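Local structure of putative SAM-dependent O-methyltranferase (Podospora anserina, 4YMH) at residues Y84-V95 with Y114-I123; C171-T180 with W197-S208. The protein binds S-adenosyl-L-homocysteine in a class I methyltransferase fold and probably transfers methyl groups from S-adenosylmethionine to oxygen atoms of its substrates. All coordinates share one frame; numbering follows the deposited sequence.

Contact 1: residues Y84-V95 with Y114-I123; sequences YEGTRDTKAEIV and YGVGDRVKLI
The guanidinium group of Arg119 lies over one face of the Tyr84 ring, the two planes nearly parallel, 17° apart, with Arg119 NH2 toward the rim of the ring, 3.2 Å from Tyr84 CD1. Val116 covers the opposite face in a CH-pi contact, its CG1 3.9 Å from the centroid of the Tyr84 ring. With CG between the backbone N and the carbonyl carbon (chi1 68°), the extended Arg119 chain crosses the ring and carries its nitrogens to the end of helix 78-86 and the loop that follows it. There Arg119 NH1 donates to Thr87 OG1 (2.8 Å) and to Ala92 O (2.9 Å), while Arg119 NH2 donates to Tyr84 O, all three acceptors lying near the guanidinium plane, which fixes its rotation. A leucine in place of Arg119 would probably leave Ala92 O without this donor and the loop free to shift. Farther out, Tyr114 OH donates a hydrogen bond to the anti lone pair of Glu85 OE2 (2.7 Å), and Arg88 grips the same carboxylate side-on through NE and NH2. Parallel strand pairing follows, with Ile94 N bonded to Arg119 O and Lys121 N to Ile94 O. Strand 120-124 thus borders 93-98 in a beta-alpha-beta unit connected by helix 101-114, while Tyr84 comes from the end of helix 78-86.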
loop_
_atom_site.group_PDB
_atom_site.type_symbol
_atom_site.label_atom_id
_atom_site.label_comp_id
_atom_site.label_asym_id
_atom_site.label_seq_id
_atom_site.Cartn_x
_atom_site.Cartn_y
_atom_site.Cartn_z
ATOM N N TYR A 84 4.806 15.318 9.796
ATOM C CA TYR A 84 4.597 16.135 10.987
ATOM C C TYR A 84 3.169 15.971 11.508
ATOM O O TYR A 84 2.951 15.696 12.700
ATOM C CB TYR A 84 4.921 17.612 10.671
ATOM C CG TYR A 84 4.699 18.575 11.828
ATOM C CD1 TYR A 84 5.669 18.753 12.809
ATOM C CD2 TYR A 84 3.522 19.298 11.938
ATOM C CE1 TYR A 84 5.468 19.622 13.868
ATOM C CE2 TYR A 84 3.306 20.174 13.001
ATOM C CZ TYR A 84 4.285 20.332 13.962
ATOM O OH TYR A 84 4.083 21.201 15.012
ATOM N N GLU A 85 2.193 16.099 10.614
ATOM C CA GLU A 85 0.794 15.952 11.021
ATOM C C GLU A 85 0.521 14.544 11.551
ATOM O O GLU A 85 -0.250 14.357 12.505
ATOM C CB GLU A 85 -0.154 16.253 9.850
ATOM C CG GLU A 85 -0.289 17.738 9.479
ATOM C CD GLU A 85 -1.069 18.558 10.500
ATOM O OE1 GLU A 85 -1.597 17.985 11.484
ATOM O OE2 GLU A 85 -1.161 19.790 10.308
ATOM N N GLY A 86 1.158 13.555 10.932
ATOM C CA GLY A 86 0.916 12.173 11.312
ATOM C C GLY A 86 1.593 11.759 12.603
ATOM O O GLY A 86 1.331 10.672 13.118
ATOM N N THR A 87 2.474 12.612 13.124
ATOM C CA THR A 87 3.171 12.294 14.369
ATOM C C THR A 87 3.006 13.341 15.483
ATOM O O THR A 87 3.861 13.457 16.365
ATOM C CB THR A 87 4.670 12.100 14.105
ATOM O OG1 THR A 87 5.192 13.267 13.457
ATOM C CG2 THR A 87 4.903 10.871 13.238
ATOM N N ARG A 88 1.903 14.083 15.457
ATOM C CA ARG A 88 1.644 15.098 16.469
ATOM C C ARG A 88 1.581 14.521 17.884
ATOM O O ARG A 88 2.000 15.169 18.836
ATOM C CB ARG A 88 0.336 15.834 16.175
ATOM C CG ARG A 88 0.444 16.910 15.130
ATOM C CD ARG A 88 -0.864 17.654 14.970
ATOM N NE ARG A 88 -0.770 18.640 13.900
ATOM C CZ ARG A 88 -0.375 19.897 14.069
ATOM N NH1 ARG A 88 -0.046 20.339 15.278
ATOM N NH2 ARG A 88 -0.316 20.714 13.027
ATOM N N ASP A 89 1.053 13.312 18.020
ATOM C CA ASP A 89 0.835 12.732 19.344
ATOM C C ASP A 89 2.126 12.290 20.025
ATOM O O ASP A 89 2.237 12.338 21.248
ATOM C CB ASP A 89 -0.135 11.550 19.255
ATOM C CG ASP A 89 -1.589 11.994 19.171
ATOM O OD1 ASP A 89 -1.868 13.182 19.442
ATOM O OD2 ASP A 89 -2.458 11.154 18.849
ATOM N N THR A 90 3.104 11.871 19.234
ATOM C CA THR A 90 4.362 11.367 19.776
ATOM C C THR A 90 5.520 12.362 19.680
ATOM O O THR A 90 6.587 12.140 20.257
ATOM C CB THR A 90 4.791 10.108 19.048
ATOM O OG1 THR A 90 5.213 10.465 17.727
ATOM C CG2 THR A 90 3.632 9.136 18.958
ATOM N N LYS A 91 5.313 13.433 18.920
ATOM C CA LYS A 91 6.363 14.409 18.643
ATOM C C LYS A 91 7.622 13.722 18.092
ATOM O O LYS A 91 8.737 13.988 18.544
ATOM C CB LYS A 91 6.692 15.215 19.902
ATOM C CG LYS A 91 5.469 15.811 20.611
ATOM C CD LYS A 91 4.744 16.847 19.762
ATOM C CE LYS A 91 3.491 17.367 20.464
ATOM N NZ LYS A 91 3.721 18.638 21.207
ATOM N N ALA A 92 7.424 12.815 17.137
ATOM C CA ALA A 92 8.532 12.199 16.410
ATOM C C ALA A 92 9.457 13.249 15.800
ATOM O O ALA A 92 8.999 14.296 15.317
ATOM C CB ALA A 92 8.004 11.273 15.303
ATOM N N GLU A 93 10.755 12.962 15.830
ATOM C CA GLU A 93 11.732 13.764 15.107
ATOM C C GLU A 93 11.614 13.464 13.624
ATOM O O GLU A 93 11.493 12.312 13.205
ATOM C CB GLU A 93 13.166 13.493 15.589
ATOM C CG GLU A 93 14.212 14.394 14.910
ATOM C CD GLU A 93 15.659 14.067 15.292
ATOM O OE1 GLU A 93 15.906 12.995 15.881
ATOM O OE2 GLU A 93 16.553 14.895 15.006
ATOM N N ILE A 94 11.635 14.518 12.828
ATOM C CA ILE A 94 11.570 14.388 11.384
ATOM C C ILE A 94 12.791 15.063 10.796
ATOM O O ILE A 94 13.010 16.247 11.009
ATOM C CB ILE A 94 10.287 15.004 10.836
ATOM C CG1 ILE A 94 9.093 14.258 11.429
ATOM C CG2 ILE A 94 10.258 14.933 9.317
ATOM C CD1 ILE A 94 7.851 15.043 11.430
ATOM N N VAL A 95 13.616 14.284 10.107
ATOM C CA VAL A 95 14.813 14.799 9.471
ATOM C C VAL A 95 14.560 14.795 7.973
ATOM O O VAL A 95 14.134 13.787 7.411
ATOM C CB VAL A 95 16.060 13.948 9.805
ATOM C CG1 VAL A 95 17.275 14.421 8.998
ATOM C CG2 VAL A 95 16.334 13.978 11.303
ATOM N N TYR A 114 4.024 27.379 9.298
ATOM C CA TYR A 114 3.207 26.272 9.791
ATOM C C TYR A 114 3.292 26.153 11.305
ATOM O O TYR A 114 2.418 25.560 11.945
ATOM C CB TYR A 114 3.661 24.966 9.148
ATOM C CG TYR A 114 2.564 23.964 8.897
ATOM C CD1 TYR A 114 2.231 23.008 9.855
ATOM C CD2 TYR A 114 1.868 23.962 7.699
ATOM C CE1 TYR A 114 1.223 22.089 9.627
ATOM C CE2 TYR A 114 0.864 23.036 7.452
ATOM C CZ TYR A 114 0.549 22.101 8.417
ATOM O OH TYR A 114 -0.448 21.183 8.166
ATOM N N GLY A 115 4.360 26.709 11.869
ATOM C CA GLY A 115 4.586 26.656 13.300
ATOM C C GLY A 115 5.047 25.292 13.780
ATOM O O GLY A 115 4.623 24.833 14.837
ATOM N N VAL A 116 5.914 24.637 13.015
ATOM C CA VAL A 116 6.476 23.368 13.463
ATOM C C VAL A 116 7.430 23.630 14.626
ATOM O O VAL A 116 7.938 24.739 14.787
ATOM C CB VAL A 116 7.207 22.618 12.325
ATOM C CG1 VAL A 116 6.278 22.428 11.141
ATOM C CG2 VAL A 116 8.457 23.367 11.903
ATOM N N GLY A 117 7.664 22.619 15.452
ATOM C CA GLY A 117 8.563 22.792 16.574
ATOM C C GLY A 117 10.001 22.568 16.166
ATOM O O GLY A 117 10.342 22.623 14.986
ATOM N N ASP A 118 10.848 22.252 17.113
ATOM C CA ASP A 118 12.223 21.926 16.839
ATOM C C ASP A 118 12.308 20.550 16.231
ATOM O O ASP A 118 13.307 20.188 15.680
ATOM C CB ASP A 118 13.021 21.903 18.140
ATOM C CG ASP A 118 13.512 23.280 18.552
ATOM O OD1 ASP A 118 14.638 23.377 19.042
ATOM O OD2 ASP A 118 12.778 24.267 18.378
ATOM N N ARG A 119 11.259 19.761 16.363
ATOM C CA ARG A 119 11.322 18.364 15.900
ATOM C C ARG A 119 11.430 18.150 14.386
ATOM O O ARG A 119 11.719 17.033 13.947
ATOM C CB ARG A 119 10.116 17.575 16.429
ATOM C CG ARG A 119 8.741 17.928 15.880
ATOM C CD ARG A 119 7.681 17.131 16.689
ATOM N NE ARG A 119 6.305 17.297 16.212
ATOM C CZ ARG A 119 5.698 16.482 15.350
ATOM N NH1 ARG A 119 6.341 15.440 14.855
ATOM N NH2 ARG A 119 4.448 16.711 14.980
ATOM N N VAL A 120 11.193 19.190 13.588
ATOM C CA VAL A 120 11.438 19.114 12.144
ATOM C C VAL A 120 12.782 19.749 11.827
ATOM O O VAL A 120 13.002 20.899 12.127
ATOM C CB VAL A 120 10.343 19.813 11.329
ATOM C CG1 VAL A 120 10.691 19.801 9.855
ATOM C CG2 VAL A 120 8.995 19.152 11.582
ATOM N N LYS A 121 13.677 18.983 11.227
ATOM C CA LYS A 121 15.053 19.396 11.037
ATOM C C LYS A 121 15.427 19.265 9.564
ATOM O O LYS A 121 15.480 18.161 9.037
ATOM C CB LYS A 121 15.976 18.546 11.910
ATOM C CG LYS A 121 17.435 18.971 11.911
ATOM C CD LYS A 121 18.253 18.035 12.788
ATOM C CE LYS A 121 19.705 18.477 12.883
ATOM N NZ LYS A 121 20.491 17.575 13.772
ATOM N N LEU A 122 15.655 20.396 8.901
ATOM C CA LEU A 122 16.071 20.380 7.502
ATOM C C LEU A 122 17.586 20.458 7.403
ATOM O O LEU A 122 18.213 21.359 7.955
ATOM C CB LEU A 122 15.437 21.533 6.726
ATOM C CG LEU A 122 15.837 21.694 5.258
ATOM C CD1 LEU A 122 15.528 20.445 4.461
ATOM C CD2 LEU A 122 15.130 22.894 4.653
ATOM N N ILE A 123 18.168 19.492 6.705
ATOM C CA ILE A 123 19.603 19.443 6.521
ATOM C C ILE A 123 19.940 19.695 5.059
ATOM O O ILE A 123 19.480 18.981 4.146
ATOM C CB ILE A 123 20.179 18.091 6.992
ATOM C CG1 ILE A 123 19.861 17.897 8.483
ATOM C CG2 ILE A 123 21.681 18.021 6.731
ATOM C CD1 ILE A 123 20.383 16.616 9.068
HETATM O O HOH W 1 1.730 23.426 13.940
HETATM O O HOH W 2 6.032 20.994 16.817
#

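Contact 2: residues C171-T180 with W197-S208; sequences CDNVFARGLT and WNGCGQALDKFS
Ala176 and Thr180 press against the helix at Gly201, where the backbones come so close that the CA atoms of Thr180 and Gly201 are 3.6 Å apart. A CB at Gly201 would lie too close to Leu179 O and Thr180 N, so the glycine probably lets the loop come this near. Thr180 OG1 sits 3.4 Å from Leu204 CB and donates to Val174 O (2.6 Å), which ties the loop back on itself, while Thr180 CG2 lies along Asp205. Leu204 CD1 reaches both Asn173 O and the methyl of Ala176, and at the far end Cys171 SG meets the edge of the Phe207 ring, 3.9 Å from CZ. No direct hydrogen bond joins loop and helix; shape and apolar contact hold this part together.

The Trp197 end is more open and more polar. Arg177, bent at chi2 (-66°), folds over one face of the indole: CG stands over the five-membered ring in a CH-pi contact, and Arg177 CZ lies 3.4 Å from CZ2 of Trp197, the guanidinium tilted 36° to the ring. Arg177 NH1 forms a salt bridge with Asp226, which Asn173 ND2 also meets by a hydrogen bond. Beside it, Leu179 CD1 rests on Trp197 CB, and a water lies between Leu179 O and Asn198 OD1, within hydrogen-bonding distance of both.

The loop leaves strand 167-171 and lies along helix 194-212. Tyr150 of helix 150-159 meets Phe207 edge-to-face, strand 228-233 packs against Cys171 and Val174, and Tyr19 OH of the second subunit is hydrogen-bonded to Asp205 OD1.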
loop_
_atom_site.group_PDB
_atom_site.type_symbol
_atom_site.label_atom_id
_atom_site.label_comp_id
_atom_site.label_asym_id
_atom_site.label_seq_id
_atom_site.Cartn_x
_atom_site.Cartn_y
_atom_site.Cartn_z
ATOM N N CYS A 171 10.048 4.049 -1.085
ATOM C CA CYS A 171 10.673 4.762 -2.204
ATOM C C CYS A 171 9.612 5.163 -3.221
ATOM O O CYS A 171 8.880 4.312 -3.732
ATOM C CB CYS A 171 11.742 3.894 -2.863
ATOM S SG CYS A 171 12.969 3.204 -1.711
ATOM N N ASP A 172 9.552 6.461 -3.523
ATOM C CA ASP A 172 8.490 7.034 -4.349
ATOM C C ASP A 172 8.886 7.183 -5.829
ATOM O O ASP A 172 10.071 7.281 -6.155
ATOM C CB ASP A 172 8.094 8.392 -3.767
ATOM C CG ASP A 172 6.690 8.792 -4.121
ATOM O OD1 ASP A 172 5.856 7.891 -4.332
ATOM O OD2 ASP A 172 6.416 10.009 -4.180
ATOM N N ASN A 173 7.886 7.213 -6.712
ATOM C CA ASN A 173 8.103 7.385 -8.152
ATOM C C ASN A 173 8.949 6.318 -8.820
ATOM O O ASN A 173 9.588 6.588 -9.839
ATOM C CB ASN A 173 8.765 8.742 -8.434
ATOM C CG ASN A 173 7.901 9.900 -8.020
ATOM O OD1 ASN A 173 8.236 10.646 -7.095
ATOM N ND2 ASN A 173 6.776 10.064 -8.703
ATOM N N VAL A 174 8.954 5.103 -8.283
ATOM C CA VAL A 174 9.846 4.079 -8.824
ATOM C C VAL A 174 9.470 3.660 -10.259
ATOM O O VAL A 174 10.318 3.172 -11.016
ATOM C CB VAL A 174 9.892 2.871 -7.841
ATOM C CG1 VAL A 174 10.793 1.749 -8.347
ATOM C CG2 VAL A 174 10.432 3.365 -6.510
ATOM N N PHE A 175 8.215 3.871 -10.650
ATOM C CA PHE A 175 7.785 3.515 -12.008
ATOM C C PHE A 175 8.256 4.506 -13.071
ATOM O O PHE A 175 8.233 4.188 -14.255
ATOM C CB PHE A 175 6.259 3.438 -12.096
ATOM C CG PHE A 175 5.666 2.185 -11.497
ATOM C CD1 PHE A 175 6.467 1.109 -11.133
ATOM C CD2 PHE A 175 4.299 2.083 -11.320
ATOM C CE1 PHE A 175 5.903 -0.046 -10.599
ATOM C CE2 PHE A 175 3.731 0.931 -10.776
ATOM C CZ PHE A 175 4.533 -0.129 -10.419
ATOM N N ALA A 176 8.609 5.716 -12.646
ATOM C CA ALA A 176 8.977 6.793 -13.577
ATOM C C ALA A 176 7.909 6.929 -14.670
ATOM O O ALA A 176 8.212 6.892 -15.868
ATOM C CB ALA A 176 10.367 6.525 -14.198
ATOM N N ARG A 177 6.658 7.017 -14.229
ATOM C CA ARG A 177 5.474 7.161 -15.082
ATOM C C ARG A 177 5.158 5.916 -15.910
ATOM O O ARG A 177 4.264 5.938 -16.765
ATOM C CB ARG A 177 5.643 8.375 -16.003
ATOM C CG ARG A 177 6.010 9.661 -15.263
ATOM C CD ARG A 177 4.879 10.115 -14.377
ATOM N NE ARG A 177 4.975 11.546 -14.088
ATOM C CZ ARG A 177 5.392 12.068 -12.938
ATOM N NH1 ARG A 177 5.759 11.282 -11.934
ATOM N NH2 ARG A 177 5.433 13.390 -12.792
ATOM N N GLY A 178 5.883 4.834 -15.649
ATOM C CA GLY A 178 5.755 3.606 -16.409
ATOM C C GLY A 178 7.034 3.301 -17.169
ATOM O O GLY A 178 7.268 2.179 -17.579
ATOM N N LEU A 179 7.899 4.298 -17.321
ATOM C CA LEU A 179 9.063 4.120 -18.185
ATOM C C LEU A 179 10.168 3.269 -17.554
ATOM O O LEU A 179 11.055 2.771 -18.270
ATOM C CB LEU A 179 9.618 5.487 -18.610
ATOM C CG LEU A 179 8.637 6.384 -19.382
ATOM C CD1 LEU A 179 9.362 7.630 -19.931
ATOM C CD2 LEU A 179 7.954 5.627 -20.510
ATOM N N THR A 180 10.108 3.067 -16.238
ATOM C CA THR A 180 11.006 2.107 -15.584
ATOM C C THR A 180 10.807 0.706 -16.159
ATOM O O THR A 180 11.764 -0.058 -16.354
ATOM C CB THR A 180 10.775 2.069 -14.048
ATOM O OG1 THR A 180 11.176 3.321 -13.483
ATOM C CG2 THR A 180 11.576 0.947 -13.405
ATOM N N TRP A 197 12.211 11.415 -18.005
ATOM C CA TRP A 197 11.652 10.264 -17.296
ATOM C C TRP A 197 12.229 8.937 -17.794
ATOM O O TRP A 197 12.278 7.975 -17.044
ATOM C CB TRP A 197 10.120 10.253 -17.386
ATOM C CG TRP A 197 9.501 11.251 -16.443
ATOM C CD1 TRP A 197 8.814 12.380 -16.772
ATOM C CD2 TRP A 197 9.546 11.209 -15.014
ATOM N NE1 TRP A 197 8.422 13.044 -15.632
ATOM C CE2 TRP A 197 8.856 12.339 -14.539
ATOM C CE3 TRP A 197 10.095 10.312 -14.089
ATOM C CZ2 TRP A 197 8.701 12.604 -13.175
ATOM C CZ3 TRP A 197 9.941 10.572 -12.739
ATOM C CH2 TRP A 197 9.252 11.717 -12.294
ATOM N N ASN A 198 12.672 8.886 -19.043
ATOM C CA ASN A 198 13.308 7.677 -19.561
ATOM C C ASN A 198 14.643 7.448 -18.866
ATOM O O ASN A 198 14.992 6.315 -18.519
ATOM C CB ASN A 198 13.514 7.776 -21.078
ATOM C CG ASN A 198 12.424 7.072 -21.864
ATOM O OD1 ASN A 198 12.108 5.900 -21.618
ATOM N ND2 ASN A 198 11.827 7.789 -22.805
ATOM N N GLY A 199 15.390 8.538 -18.674
ATOM C CA GLY A 199 16.616 8.466 -17.892
ATOM C C GLY A 199 16.349 7.942 -16.486
ATOM O O GLY A 199 17.033 7.013 -15.988
ATOM N N CYS A 200 15.351 8.545 -15.838
ATOM C CA CYS A 200 14.960 8.094 -14.506
ATOM C C CYS A 200 14.590 6.617 -14.514
ATOM O O CYS A 200 14.978 5.878 -13.630
ATOM C CB CYS A 200 13.791 8.916 -13.963
ATOM S SG CYS A 200 14.280 10.620 -13.551
ATOM N N GLY A 201 13.849 6.190 -15.525
ATOM C CA GLY A 201 13.404 4.813 -15.597
ATOM C C GLY A 201 14.551 3.839 -15.729
ATOM O O GLY A 201 14.523 2.778 -15.129
ATOM N N GLN A 202 15.563 4.183 -16.521
ATOM C CA GLN A 202 16.730 3.303 -16.642
ATOM C C GLN A 202 17.436 3.152 -15.292
ATOM O O GLN A 202 17.809 2.025 -14.877
ATOM C CB GLN A 202 17.696 3.837 -17.709
ATOM C CG GLN A 202 17.053 3.845 -19.085
ATOM C CD GLN A 202 17.781 4.737 -20.074
ATOM O OE1 GLN A 202 18.869 5.246 -19.794
ATOM N NE2 GLN A 202 17.177 4.935 -21.239
ATOM N N ALA A 203 17.617 4.285 -14.602
ATOM C CA ALA A 203 18.267 4.229 -13.292
ATOM C C ALA A 203 17.427 3.418 -12.279
ATOM O O ALA A 203 17.951 2.631 -11.481
ATOM C CB ALA A 203 18.535 5.646 -12.763
ATOM N N LEU A 204 16.117 3.608 -12.327
ATOM C CA LEU A 204 15.214 2.984 -11.368
ATOM C C LEU A 204 15.052 1.495 -11.635
ATOM O O LEU A 204 14.801 0.714 -10.711
ATOM C CB LEU A 204 13.861 3.688 -11.392
ATOM C CG LEU A 204 13.929 5.042 -10.677
ATOM C CD1 LEU A 204 12.727 5.923 -11.021
ATOM C CD2 LEU A 204 14.037 4.831 -9.167
ATOM N N ASP A 205 15.213 1.098 -12.894
ATOM C CA ASP A 205 15.186 -0.320 -13.226
ATOM C C ASP A 205 16.439 -0.988 -12.645
ATOM O O ASP A 205 16.364 -2.076 -12.042
ATOM C CB ASP A 205 15.103 -0.523 -14.740
ATOM C CG ASP A 205 15.279 -1.974 -15.146
ATOM O OD1 ASP A 205 14.481 -2.842 -14.714
ATOM O OD2 ASP A 205 16.248 -2.246 -15.889
ATOM N N LYS A 206 17.594 -0.341 -12.813
ATOM C CA LYS A 206 18.803 -0.889 -12.189
ATOM C C LYS A 206 18.679 -0.966 -10.650
ATOM O O LYS A 206 19.088 -1.949 -10.028
ATOM C CB LYS A 206 20.024 -0.052 -12.578
ATOM C CG LYS A 206 20.420 -0.192 -14.044
ATOM C CD LYS A 206 21.748 0.497 -14.316
ATOM C CE LYS A 206 22.217 0.258 -15.748
ATOM N NZ LYS A 206 21.470 1.096 -16.725
ATOM N N PHE A 207 18.118 0.087 -10.062
ATOM C CA PHE A 207 17.842 0.158 -8.623
ATOM C C PHE A 207 17.016 -1.050 -8.167
ATOM O O PHE A 207 17.409 -1.808 -7.251
ATOM C CB PHE A 207 17.113 1.465 -8.308
ATOM C CG PHE A 207 16.496 1.526 -6.920
ATOM C CD1 PHE A 207 17.294 1.523 -5.787
ATOM C CD2 PHE A 207 15.118 1.617 -6.762
ATOM C CE1 PHE A 207 16.725 1.600 -4.500
ATOM C CE2 PHE A 207 14.543 1.683 -5.488
ATOM C CZ PHE A 207 15.357 1.681 -4.360
ATOM N N SER A 208 15.888 -1.233 -8.849
ATOM C CA SER A 208 14.937 -2.295 -8.517
ATOM C C SER A 208 15.570 -3.671 -8.628
ATOM O O SER A 208 15.361 -4.513 -7.764
ATOM C CB SER A 208 13.708 -2.226 -9.425
ATOM O OG SER A 208 12.998 -1.027 -9.216
HETATM O O HOH W 3 12.549 3.395 -20.477
#

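How the contacts relate
Contact 1 closes before contact 2 opens along the chain, and the two lie on opposite sides of the chain's centre, about 30 Å apart between centres and about 14 Å between nearest atoms. They do not touch, but one mixed sheet connects them: contact 1 includes its outermost strand 120-124 and the adjoining 93-98, whereas contact 2 begins at the end of strand 167-171, with strands 68-72 and 138-143 in between. Both belong to the Rossmann-like methyltransferase domain, and the side chains of Ile123 and Asn173 lie about 9 and 7 Å from the bound S-adenosyl-L-homocysteine. Contact 2 also faces the second subunit more extensively.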